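Local coordinates for nucleoside diphosphate kinase (Aquifex aeolicus, PDB 3ZTO), which probably transfers the gamma phosphate of ATP to nucleoside diphosphates through a phosphorylated enzyme intermediate, producing the other nucleoside triphosphates, at residues 30-35 / 84-89; 92-97 / 112-117. One frame throughout, in Å; residues are numbered along the deposited sequence.

Interaction 1. Residues 30-35 / 84-89. With SO4 (sulfate ion), chain C.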
loop_
_atom_site.group_PDB
_atom_site.type_symbol
_atom_site.label_atom_id
_atom_site.label_comp_id
_atom_site.label_asym_id
_atom_site.label_seq_id
_atom_site.Cartn_x
_atom_site.Cartn_y
_atom_site.Cartn_z
ATOM N N GLU A 30 24.880 12.784 -0.125
ATOM C CA GLU A 30 24.923 13.754 0.954
ATOM C C GLU A 30 24.751 13.104 2.324
ATOM O O GLU A 30 24.869 13.790 3.343
ATOM C CB GLU A 30 23.829 14.811 0.743
ATOM C CG GLU A 30 24.032 15.714 -0.492
ATOM C CD GLU A 30 25.044 16.821 -0.275
ATOM O OE1 GLU A 30 25.597 16.921 0.832
ATOM O OE2 GLU A 30 25.310 17.578 -1.238
ATOM N N GLY A 31 24.488 11.796 2.342
ATOM C CA GLY A 31 24.531 11.031 3.577
ATOM C C GLY A 31 23.173 10.764 4.219
ATOM O O GLY A 31 23.123 10.309 5.349
ATOM N N PHE A 32 22.085 11.046 3.508
ATOM C CA PHE A 32 20.754 10.744 4.027
ATOM C C PHE A 32 20.373 9.303 3.803
ATOM O O PHE A 32 20.707 8.704 2.782
ATOM C CB PHE A 32 19.733 11.673 3.407
ATOM C CG PHE A 32 19.976 13.095 3.794
ATOM C CD1 PHE A 32 19.652 13.530 5.073
ATOM C CD2 PHE A 32 20.644 13.965 2.941
ATOM C CE1 PHE A 32 19.939 14.817 5.468
ATOM C CE2 PHE A 32 20.924 15.256 3.333
ATOM C CZ PHE A 32 20.575 15.684 4.596
ATOM N N GLN A 33 19.677 8.762 4.792
ATOM C CA GLN A 33 19.091 7.454 4.680
ATOM C C GLN A 33 17.705 7.588 4.085
ATOM O O GLN A 33 16.880 8.333 4.578
ATOM C CB GLN A 33 18.987 6.780 6.048
ATOM C CG GLN A 33 18.462 5.352 5.984
ATOM C CD GLN A 33 18.723 4.539 7.249
ATOM O OE1 GLN A 33 18.194 3.436 7.404
ATOM N NE2 GLN A 33 19.539 5.075 8.154
ATOM N N ILE A 34 17.430 6.852 3.013
ATOM C CA ILE A 34 16.070 6.794 2.496
ATOM C C ILE A 34 15.296 5.765 3.328
ATOM O O ILE A 34 15.636 4.578 3.339
ATOM C CB ILE A 34 16.052 6.423 1.006
ATOM C CG1 ILE A 34 16.813 7.493 0.217
ATOM C CG2 ILE A 34 14.612 6.271 0.488
ATOM C CD1 ILE A 34 16.997 7.125 -1.253
ATOM N N LYS A 35 14.287 6.227 4.058
ATOM C CA LYS A 35 13.504 5.356 4.939
ATOM C C LYS A 35 12.190 4.895 4.318
ATOM O O LYS A 35 11.531 4.000 4.843
ATOM C CB LYS A 35 13.217 6.098 6.241
ATOM C CG LYS A 35 14.462 6.514 7.040
ATOM C CD LYS A 35 15.239 5.312 7.522
ATOM C CE LYS A 35 14.383 4.472 8.447
ATOM N NZ LYS A 35 15.120 3.305 8.994
ATOM N N LYS A 84 16.524 21.203 7.394
ATOM C CA LYS A 84 17.213 22.372 6.872
ATOM C C LYS A 84 18.242 22.008 5.808
ATOM O O LYS A 84 18.412 22.748 4.819
ATOM C CB LYS A 84 17.880 23.142 8.006
ATOM C CG LYS A 84 16.861 23.878 8.885
ATOM C CD LYS A 84 17.542 24.648 10.020
ATOM C CE LYS A 84 16.528 25.223 11.014
ATOM N NZ LYS A 84 15.572 26.180 10.382
ATOM N N ARG A 85 18.957 20.899 6.009
ATOM C CA ARG A 85 19.998 20.517 5.064
ATOM C C ARG A 85 19.413 20.156 3.709
ATOM O O ARG A 85 19.982 20.484 2.667
ATOM C CB ARG A 85 20.858 19.375 5.611
ATOM C CG ARG A 85 21.979 18.911 4.666
ATOM C CD ARG A 85 22.988 20.005 4.279
ATOM N NE ARG A 85 23.907 19.528 3.244
ATOM C CZ ARG A 85 24.636 20.308 2.450
ATOM N NH1 ARG A 85 24.581 21.625 2.572
ATOM N NH2 ARG A 85 25.430 19.769 1.530
ATOM N N VAL A 86 18.276 19.475 3.715
ATOM C CA VAL A 86 17.632 19.137 2.468
ATOM C C VAL A 86 17.168 20.406 1.747
ATOM O O VAL A 86 17.311 20.500 0.518
ATOM C CB VAL A 86 16.468 18.115 2.692
ATOM C CG1 VAL A 86 15.539 18.040 1.483
ATOM C CG2 VAL A 86 17.061 16.756 3.026
ATOM N N ARG A 87 16.646 21.378 2.494
ATOM C CA ARG A 87 16.242 22.659 1.895
ATOM C C ARG A 87 17.441 23.375 1.255
ATOM O O ARG A 87 17.324 23.968 0.184
ATOM C CB ARG A 87 15.547 23.550 2.931
ATOM C CG ARG A 87 14.129 23.069 3.203
ATOM C CD ARG A 87 13.474 23.702 4.428
ATOM N NE ARG A 87 13.641 25.145 4.527
ATOM C CZ ARG A 87 12.856 26.037 3.938
ATOM N NH1 ARG A 87 11.858 25.637 3.169
ATOM N NH2 ARG A 87 13.087 27.335 4.102
ATOM N N GLU A 88 18.601 23.287 1.892
ATOM C CA GLU A 88 19.815 23.863 1.322
ATOM C C GLU A 88 20.207 23.192 0.006
ATOM O O GLU A 88 20.566 23.868 -0.967
ATOM C CB GLU A 88 20.967 23.738 2.313
ATOM C CG GLU A 88 22.216 24.503 1.896
ATOM C CD GLU A 88 23.330 24.398 2.928
ATOM O OE1 GLU A 88 23.175 23.632 3.916
ATOM O OE2 GLU A 88 24.360 25.079 2.741
ATOM N N ILE A 89 20.131 21.862 -0.018
ATOM C CA ILE A 89 20.495 21.082 -1.196
ATOM C C ILE A 89 19.549 21.383 -2.361
ATOM O O ILE A 89 19.976 21.397 -3.515
ATOM C CB ILE A 89 20.509 19.568 -0.873
ATOM C CG1 ILE A 89 21.675 19.246 0.067
ATOM C CG2 ILE A 89 20.571 18.719 -2.130
ATOM C CD1 ILE A 89 21.516 17.955 0.801
HETATM S S SO4 C . 10.382 26.181 -0.884
HETATM O O1 SO4 C . 10.057 26.561 0.488
HETATM O O2 SO4 C . 10.546 24.747 -0.928
HETATM O O3 SO4 C . 9.303 26.616 -1.778
HETATM O O4 SO4 C . 11.662 26.788 -1.247
HETATM O O HOH W 1 25.100 16.926 3.595
#
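Phe32 pushes its ring against the flank of helix 82-90, and three side chains of that helix receive it in different ways. Val86 lies over one face: its CG2 sits 4.2 Å from the ring centroid, 17° off the normal, a CH-pi contact offset toward the rim. Arg85 and Ile89 meet the edge instead. Arg85 CG comes within 3.5 Å of Phe32 CZ, while Ile89 CD1 slides past to 3.7 Å from Phe32 CE2. Ile89 CD1 also reaches Glu30 CG at 3.6 Å, so the isoleucine fills the space between the aromatic ring and the aliphatic part of the glutamate.

The polar half lies further out. In the conformer described, with CG anti to its backbone N (chi1 180°) and a bend at chi2, Arg85 runs past the ring edge and delivers its guanidinium to Glu30. The salt bridge from Arg85 NH2 to Glu30 OE1 is 2.9 Å long and nearly straight; the oxygen lies in the guanidinium plane, but the nitrogen approaches from above the carboxylate. A water ties the pair together, donating to Glu30 O and OE1 and accepting from Arg85 NE. Arg85 NH1 also forms a 2.8 Å salt bridge with Glu88 OE1, its bent hydrogen bond weak, extending the pair into a three-residue network, and Ile89 CG1 lies against one guanidinium face. Arg26 takes the other glutamate oxygen, OE2.

Gly31 ends helix 20-29 in a Schellman motif, its positive phi turning the chain into strand 33-40. From another side of helix 82-90, Arg87 NH1 makes a weak hydrogen bond to O1 of a sulfate. Two helices packed side by side on one antiparallel sheet, with strand order 2-3-1-4, are the hallmark of the ferredoxin-like alpha/beta sandwich of nucleoside diphosphate kinases.

Interaction 2. Residues 92-97 / 112-117. With SO4 (sulfate ion), chain C.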
loop_
_atom_site.group_PDB
_atom_site.type_symbol
_atom_site.label_atom_id
_atom_site.label_comp_id
_atom_site.label_asym_id
_atom_site.label_seq_id
_atom_site.Cartn_x
_atom_site.Cartn_y
_atom_site.Cartn_z
ATOM N N PRO A 92 16.860 27.701 -3.697
ATOM C CA PRO A 92 15.760 28.661 -3.733
ATOM C C PRO A 92 14.553 28.186 -4.529
ATOM O O PRO A 92 14.695 27.505 -5.544
ATOM C CB PRO A 92 16.374 29.860 -4.458
ATOM C CG PRO A 92 17.806 29.762 -4.245
ATOM C CD PRO A 92 18.140 28.312 -4.100
ATOM N N THR A 93 13.378 28.616 -4.081
ATOM C CA THR A 93 12.109 28.286 -4.708
ATOM C C THR A 93 12.121 28.545 -6.205
ATOM O O THR A 93 11.658 27.724 -6.997
ATOM C CB THR A 93 10.980 29.151 -4.094
ATOM O OG1 THR A 93 10.981 28.996 -2.672
ATOM C CG2 THR A 93 9.625 28.761 -4.658
ATOM N N ASP A 94 12.638 29.698 -6.592
ATOM C CA ASP A 94 12.701 30.066 -7.995
ATOM C C ASP A 94 13.945 29.434 -8.614
ATOM O O ASP A 94 15.069 29.818 -8.283
ATOM C CB ASP A 94 12.768 31.593 -8.115
ATOM C CG ASP A 94 12.813 32.073 -9.551
ATOM O OD1 ASP A 94 12.977 31.239 -10.461
ATOM O OD2 ASP A 94 12.689 33.301 -9.766
ATOM N N SER A 95 13.736 28.479 -9.518
ATOM C CA SER A 95 14.835 27.738 -10.139
ATOM C C SER A 95 15.842 28.653 -10.831
ATOM O O SER A 95 17.017 28.315 -10.938
ATOM C CB SER A 95 14.309 26.729 -11.165
ATOM O OG SER A 95 13.362 25.848 -10.571
ATOM N N GLU A 96 15.376 29.796 -11.331
ATOM C CA GLU A 96 16.285 30.722 -12.008
ATOM C C GLU A 96 17.203 31.410 -10.997
ATOM O O GLU A 96 18.391 31.580 -11.256
ATOM C CB GLU A 96 15.499 31.775 -12.796
ATOM C CG GLU A 96 14.717 31.212 -13.970
ATOM C CD GLU A 96 14.150 32.292 -14.882
ATOM O OE1 GLU A 96 13.833 33.401 -14.394
ATOM O OE2 GLU A 96 14.030 32.024 -16.094
ATOM N N GLU A 97 16.659 31.775 -9.844
ATOM C CA GLU A 97 17.484 32.292 -8.756
ATOM C C GLU A 97 18.462 31.215 -8.276
ATOM O O GLU A 97 19.632 31.497 -8.021
ATOM C CB GLU A 97 16.607 32.788 -7.616
ATOM C CG GLU A 97 17.372 33.235 -6.372
ATOM C CD GLU A 97 16.447 33.597 -5.208
ATOM O OE1 GLU A 97 15.211 33.650 -5.408
ATOM O OE2 GLU A 97 16.959 33.827 -4.089
ATOM N N THR A 112 12.835 24.502 -13.621
ATOM C CA THR A 112 12.604 25.391 -14.746
ATOM C C THR A 112 12.359 26.824 -14.271
ATOM O O THR A 112 13.089 27.730 -14.648
ATOM C CB THR A 112 11.428 24.890 -15.594
ATOM O OG1 THR A 112 11.715 23.563 -16.059
ATOM C CG2 THR A 112 11.184 25.820 -16.791
ATOM N N ASP A 113 11.372 27.018 -13.406
ATOM C CA ASP A 113 11.008 28.353 -12.954
ATOM C C ASP A 113 10.505 28.257 -11.515
ATOM O O ASP A 113 10.966 27.394 -10.770
ATOM C CB ASP A 113 9.989 29.003 -13.916
ATOM C CG ASP A 113 8.735 28.152 -14.134
ATOM O OD1 ASP A 113 8.399 27.308 -13.277
ATOM O OD2 ASP A 113 8.068 28.336 -15.177
ATOM N N LYS A 114 9.579 29.117 -11.097
ATOM C CA LYS A 114 9.085 29.061 -9.719
ATOM C C LYS A 114 8.059 27.949 -9.499
ATOM O O LYS A 114 7.998 27.370 -8.418
ATOM C CB LYS A 114 8.469 30.403 -9.302
ATOM C CG LYS A 114 9.408 31.588 -9.397
ATOM C CD LYS A 114 8.710 32.868 -8.956
ATOM C CE LYS A 114 9.558 34.097 -9.234
ATOM N NZ LYS A 114 8.851 35.353 -8.859
ATOM N N GLY A 115 7.258 27.647 -10.515
ATOM C CA GLY A 115 6.206 26.647 -10.366
ATOM C C GLY A 115 6.708 25.253 -10.681
ATOM O O GLY A 115 6.514 24.301 -9.912
ATOM N N LYS A 116 7.383 25.139 -11.821
ATOM C CA LYS A 116 8.027 23.894 -12.203
ATOM C C LYS A 116 9.432 23.970 -11.636
ATOM O O LYS A 116 10.371 24.358 -12.329
ATOM C CB LYS A 116 8.066 23.732 -13.718
ATOM C CG LYS A 116 6.702 23.530 -14.383
ATOM C CD LYS A 116 6.907 23.266 -15.866
ATOM C CE LYS A 116 5.599 23.019 -16.596
ATOM N NZ LYS A 116 5.835 22.903 -18.065
ATOM N N ASN A 117 9.556 23.620 -10.364
ATOM C CA ASN A 117 10.817 23.736 -9.651
ATOM C C ASN A 117 11.283 22.401 -9.079
ATOM O O ASN A 117 11.904 22.350 -8.020
ATOM C CB ASN A 117 10.758 24.840 -8.587
ATOM C CG ASN A 117 9.818 24.534 -7.459
ATOM O OD1 ASN A 117 9.033 23.585 -7.513
ATOM N ND2 ASN A 117 9.890 25.348 -6.418
HETATM S S SO4 C . 10.382 26.181 -0.884
HETATM O O1 SO4 C . 10.057 26.561 0.488
HETATM O O2 SO4 C . 10.546 24.747 -0.928
HETATM O O3 SO4 C . 9.303 26.616 -1.778
HETATM O O4 SO4 C . 11.662 26.788 -1.247
#
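Ser95 grips Asp113 twice through a single acceptor, and this is the tight part of the contact. Asp113 O takes Ser95 OG at 2.9 Å, tilted only slightly from the carbonyl plane, and Ser95 N at 3.2 Å from well above it. Alongside, Asn117 ND2 donates to Thr93 O at 3.0 Å, in the carbonyl plane and on a lone pair, while Asn117 OD1 is held by Lys11. Asp113 OD1 fixes its own turn by accepting from Lys116 N at 2.8 Å, an Asx motif.

The solvent side is looser. Asp94 and Lys114 lie across each other, Lys114 CE coming 3.3 Å from Asp94 OD2, but Lys114 NZ stops 4.4 Å from that oxygen, beyond a salt bridge. Chi1 of -179° swings the Asp94 carboxylate away from its own backbone N, and OD1 reaches Glu96 N to N-cap helix 95-101. Replacing Asp94 with an alanine would probably leave Glu96 N without its cap and the aliphatic chain of Lys114 with less to lie against.

Thr93 OG1 donates to sulfate O4 at 2.7 Å, consistent with these segments, part of the Kpn loop of nucleoside diphosphate kinases, lining the ATP phosphate site.

In the fold
The two contacts follow one another along the chain: interaction 1 closes near the end of helix 82-90, and interaction 2 opens shortly after it. Their centres are 19 Å apart and they share no other direct touch, yet both reach one sulfate, which Arg107 also binds. Arg87 NH1 and Thr93 OG1 lie 6.8 Å apart around that anion, which probably marks part of the nucleotide phosphate pocket. Interaction 1 packs the helix carrying Arg87 into the core, with the Val86 side chain about 8 Å from that of His120, the predicted phosphohistidine. Interaction 2 holds Thr93 and Asn117, both predicted to bind ATP, and the Asn117 side chain comes about 3 Å from those of Lys11 and Arg107.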